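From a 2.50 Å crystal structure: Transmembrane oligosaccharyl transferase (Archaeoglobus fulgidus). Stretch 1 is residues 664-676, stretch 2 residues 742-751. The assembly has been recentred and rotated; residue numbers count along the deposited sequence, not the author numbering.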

# COMPACT_ATOMS: atom_id res chain seq x y z
N ILE A 664 2.37 27.85 -20.13
CA ILE A 664 3.47 27.09 -19.53
C ILE A 664 3.11 25.61 -19.48
O ILE A 664 2.04 25.24 -18.99
N ILE A 665 4.00 24.76 -19.99
CA ILE A 665 3.77 23.33 -19.89
C ILE A 665 4.01 22.93 -18.44
O ILE A 665 5.16 22.96 -17.96
N PRO A 666 2.94 22.53 -17.73
CA PRO A 666 2.98 22.24 -16.29
C PRO A 666 3.67 20.90 -16.05
O PRO A 666 3.07 19.94 -15.56
N LEU A 667 4.94 20.86 -16.44
CA LEU A 667 5.81 19.73 -16.19
C LEU A 667 7.16 20.31 -15.83
O LEU A 667 7.80 20.95 -16.65
N ARG A 668 7.58 20.11 -14.59
CA ARG A 668 8.86 20.62 -14.15
C ARG A 668 9.99 19.80 -14.80
O ARG A 668 10.02 18.58 -14.68
N ILE A 669 10.90 20.49 -15.50
CA ILE A 669 12.02 19.84 -16.19
C ILE A 669 13.12 19.47 -15.21
O ILE A 669 13.48 20.29 -14.35
N PRO A 670 13.66 18.24 -15.32
CA PRO A 670 14.74 17.84 -14.40
C PRO A 670 15.98 18.71 -14.60
O PRO A 670 16.18 19.22 -15.71
N SER A 671 16.78 18.87 -13.55
CA SER A 671 18.04 19.62 -13.60
C SER A 671 19.10 18.76 -14.26
O SER A 671 18.84 17.59 -14.58
N GLU A 672 20.30 19.31 -14.44
CA GLU A 672 21.41 18.52 -14.98
C GLU A 672 21.70 17.32 -14.08
O GLU A 672 22.07 16.24 -14.56
N LEU A 673 21.53 17.51 -12.77
CA LEU A 673 21.80 16.45 -11.80
C LEU A 673 21.03 15.16 -12.08
O LEU A 673 21.60 14.07 -12.09
N TYR A 674 19.73 15.30 -12.30
CA TYR A 674 18.88 14.17 -12.63
C TYR A 674 19.51 13.23 -13.68
O TYR A 674 19.60 12.01 -13.47
N TYR A 675 20.01 13.81 -14.77
CA TYR A 675 20.56 13.01 -15.86
C TYR A 675 21.79 12.18 -15.50
O TYR A 675 22.22 11.31 -16.27
N SER A 676 22.34 12.42 -14.31
CA SER A 676 23.45 11.63 -13.80
C SER A 676 23.01 10.50 -12.86
O SER A 676 23.81 9.65 -12.50
N THR A 742 4.73 10.94 -22.66
CA THR A 742 5.06 12.26 -23.18
C THR A 742 6.08 12.95 -22.26
O THR A 742 7.01 13.63 -22.73
N GLN A 743 5.92 12.77 -20.96
CA GLN A 743 6.88 13.38 -20.03
C GLN A 743 8.28 12.89 -20.31
O GLN A 743 9.23 13.67 -20.27
N GLU A 744 8.41 11.60 -20.57
CA GLU A 744 9.73 11.02 -20.86
C GLU A 744 10.29 11.61 -22.17
O GLU A 744 11.48 11.96 -22.24
N VAL A 745 9.44 11.72 -23.19
CA VAL A 745 9.83 12.35 -24.45
C VAL A 745 10.33 13.76 -24.17
O VAL A 745 11.39 14.15 -24.65
N LEU A 746 9.60 14.52 -23.37
CA LEU A 746 10.03 15.87 -23.05
C LEU A 746 11.34 15.91 -22.22
O LEU A 746 12.20 16.76 -22.44
N TYR A 747 11.48 14.99 -21.27
CA TYR A 747 12.71 14.87 -20.49
C TYR A 747 13.90 14.70 -21.42
O TYR A 747 14.93 15.34 -21.23
N LYS A 748 13.74 13.82 -22.41
CA LYS A 748 14.80 13.53 -23.37
C LYS A 748 15.09 14.74 -24.24
O LYS A 748 16.25 15.05 -24.52
N TYR A 749 14.02 15.40 -24.68
CA TYR A 749 14.15 16.64 -25.44
C TYR A 749 14.93 17.69 -24.65
O TYR A 749 15.91 18.24 -25.16
N ALA A 750 14.51 17.95 -23.41
CA ALA A 750 15.20 18.86 -22.50
C ALA A 750 16.70 18.55 -22.40
O ALA A 750 17.54 19.46 -22.47
N TYR A 751 17.03 17.28 -22.22
CA TYR A 751 18.43 16.88 -22.12
C TYR A 751 19.24 17.30 -23.35
O TYR A 751 20.29 17.93 -23.22

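An irregular stretch of chain, residues 664-676, lies along one side of a regular helix, residues 742-751, and the two bury 550 Å² between them. Its rule is simple: the helix's main bump is the Tyr 747 ring, which the loop covers over one face and touches at an edge.

Tyr 747 leaves its CA sideways, but with chi1 in m and chi2 at 16° its ring ends up closer to the loop, where it gives up more area than any other residue of the pair. Pro 670 sits over one face of that ring. Pro 670 CG stands 3.6 Å from the centroid of the Tyr 747 ring, only 8° off the normal, so CG lies almost directly above the ring centre, a CH-pi contact; the puckered proline (C-gamma exo) packs its CG over the ring face. Tyr 674, chi1 t, brings its OH to the ring edge, 3.6 Å from Tyr 747 CD2. The planes of these two rings lie at 79°, with centroids 5.5 Å apart, an oblique meeting, and the Tyr 674 hydroxyl finds its hydrogen bond elsewhere in the structure.

Earlier in the loop, Leu 667 (t, p) points toward the helix and fills the hollow among Gln 743, Leu 746 and Tyr 747. Leu 667 CD2 lies 4.0 Å from both Leu 746 CD1 and Tyr 747 CE1, while Leu 667 CD1 rests 3.4 Å from Gln 743 OE1, a plain contact with an amide oxygen. Leu 746 (m, t) is the bump that answers it, and also reaches Ile 665, Leu 746 CD1 to Ile 665 CG2 at 4.4 Å, a looser touch.

Side chains from the loop fill the low spot at Ala 750. Ala 750 points toward the loop with nothing beyond CB, and Ile 669, in the m, m rotamer, sets CG2 3.5 Å from that CB. The Tyr 675 OH uses the same low spot, 3.8 Å from Ala 750 CB.

That hydroxyl is the polar pin of the contact. Tyr 675, chi1 m, points toward the helix and donates from OH to Tyr 747 O at 2.6 Å, the only hydrogen bond across the stretches. Tyr 747 O also accepts Tyr 751 N at 3.0 Å, so the phenol adds a second donor without costing the helix its bond. Along the way the Tyr 675 ring lays a face against the helix: Tyr 751 CB lies over it, 3.4 Å from Tyr 675 CE1, and the two tyrosine rings tilt at 32°. Glu 744 and Lys 748 point away and form a salt bridge with each other, Lys 748 NZ to Glu 744 OE1 at 2.9 Å.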

# COMPACT_ATOMS: atom_id res chain seq x y z
CB ILE A 664 3.73 27.57 -18.07
CG1 ILE A 664 4.07 29.06 -18.03
CG2 ILE A 664 4.83 26.73 -17.41
CD1 ILE A 664 3.97 29.68 -16.64
CB ILE A 665 4.65 22.52 -20.85
CG1 ILE A 665 4.24 22.79 -22.30
CG2 ILE A 665 4.55 21.01 -20.54
CD1 ILE A 665 5.31 22.42 -23.32
CB PRO A 666 1.50 22.16 -15.90
CG PRO A 666 0.85 21.60 -17.14
CD PRO A 666 1.61 22.21 -18.31
CB LEU A 667 5.93 18.83 -17.43
CG LEU A 667 6.97 17.71 -17.28
CD1 LEU A 667 6.45 16.66 -16.28
CD2 LEU A 667 7.34 17.07 -18.62
CB ARG A 668 8.95 20.55 -12.62
CG ARG A 668 10.09 21.34 -12.04
CD ARG A 668 9.62 22.30 -10.98
NE ARG A 668 10.75 23.03 -10.42
CZ ARG A 668 11.24 22.82 -9.21
NH1 ARG A 668 10.68 21.93 -8.41
NH2 ARG A 668 12.28 23.52 -8.79
CB ILE A 669 12.59 20.75 -17.28
CG1 ILE A 669 11.52 21.06 -18.31
CG2 ILE A 669 13.79 20.10 -17.97
CD1 ILE A 669 10.72 19.81 -18.74
CB PRO A 670 15.04 16.40 -14.81
CG PRO A 670 13.74 15.90 -15.40
CD PRO A 670 13.17 17.11 -16.14
CB SER A 671 18.51 19.99 -12.18
OG SER A 671 18.93 18.83 -11.49
CB GLU A 672 22.65 19.39 -15.15
CG GLU A 672 23.68 18.79 -16.11
CD GLU A 672 24.75 19.78 -16.52
OE1 GLU A 672 25.33 20.43 -15.62
OE2 GLU A 672 25.01 19.92 -17.74
CB LEU A 673 21.48 16.94 -10.40
CG LEU A 673 22.62 16.73 -9.42
CD1 LEU A 673 23.84 17.54 -9.87
CD2 LEU A 673 22.17 17.17 -8.05
CB TYR A 674 17.50 14.69 -13.09
CG TYR A 674 16.57 13.64 -13.64
CD1 TYR A 674 16.58 13.31 -15.00
CD2 TYR A 674 15.67 12.97 -12.81
CE1 TYR A 674 15.73 12.34 -15.52
CE2 TYR A 674 14.81 11.99 -13.32
CZ TYR A 674 14.84 11.70 -14.68
OH TYR A 674 14.00 10.74 -15.20
CB TYR A 675 20.78 13.87 -17.10
CG TYR A 675 19.46 14.44 -17.58
CD1 TYR A 675 18.64 13.70 -18.43
CD2 TYR A 675 19.01 15.68 -17.14
CE1 TYR A 675 17.43 14.21 -18.86
CE2 TYR A 675 17.80 16.19 -17.56
CZ TYR A 675 17.02 15.45 -18.42
OH TYR A 675 15.80 15.96 -18.85
CB SER A 676 24.44 12.52 -13.07
OG SER A 676 25.15 13.28 -14.01
CB THR A 742 3.81 13.10 -23.36
OG1 THR A 742 2.98 12.49 -24.36
CG2 THR A 742 4.16 14.52 -23.79
CB GLN A 743 6.49 13.09 -18.59
CG GLN A 743 5.15 13.65 -18.20
CD GLN A 743 4.91 13.52 -16.73
OE1 GLN A 743 5.86 13.30 -15.97
NE2 GLN A 743 3.66 13.63 -16.30
CB GLU A 744 9.62 9.49 -20.96
CG GLU A 744 10.78 8.83 -21.69
CD GLU A 744 10.64 7.31 -21.78
OE1 GLU A 744 10.92 6.74 -22.86
OE2 GLU A 744 10.24 6.69 -20.77
CB VAL A 745 8.67 12.37 -25.49
CG1 VAL A 745 9.03 13.26 -26.65
CG2 VAL A 745 8.40 10.95 -26.01
CB LEU A 746 8.90 16.65 -22.37
CG LEU A 746 7.68 16.88 -23.27
CD1 LEU A 746 6.58 17.68 -22.55
CD2 LEU A 746 8.09 17.57 -24.56
CB TYR A 747 12.65 13.63 -19.60
CG TYR A 747 11.90 13.79 -18.31
CD1 TYR A 747 11.04 14.86 -18.11
CD2 TYR A 747 12.08 12.89 -17.28
CE1 TYR A 747 10.37 15.01 -16.90
CE2 TYR A 747 11.41 13.03 -16.07
CZ TYR A 747 10.56 14.09 -15.89
OH TYR A 747 9.88 14.22 -14.69
CB LYS A 748 14.41 12.35 -24.27
CG LYS A 748 14.34 11.05 -23.54
CD LYS A 748 13.94 9.89 -24.44
CE LYS A 748 14.10 8.58 -23.67
NZ LYS A 748 13.40 7.43 -24.28
CB TYR A 749 12.76 17.17 -25.82
CG TYR A 749 12.78 18.54 -26.48
CD1 TYR A 749 13.35 18.74 -27.73
CD2 TYR A 749 12.17 19.63 -25.85
CE1 TYR A 749 13.35 20.00 -28.33
CE2 TYR A 749 12.16 20.89 -26.43
CZ TYR A 749 12.75 21.07 -27.67
OH TYR A 749 12.71 22.33 -28.23
CB ALA A 750 14.58 18.81 -21.13
CB TYR A 751 18.56 15.37 -21.86
CG TYR A 751 19.99 14.88 -21.97
CD1 TYR A 751 20.94 15.17 -20.99
CD2 TYR A 751 20.40 14.13 -23.06
CE1 TYR A 751 22.25 14.72 -21.11
CE2 TYR A 751 21.70 13.68 -23.18
CZ TYR A 751 22.62 13.98 -22.20
OH TYR A 751 23.89 13.51 -22.35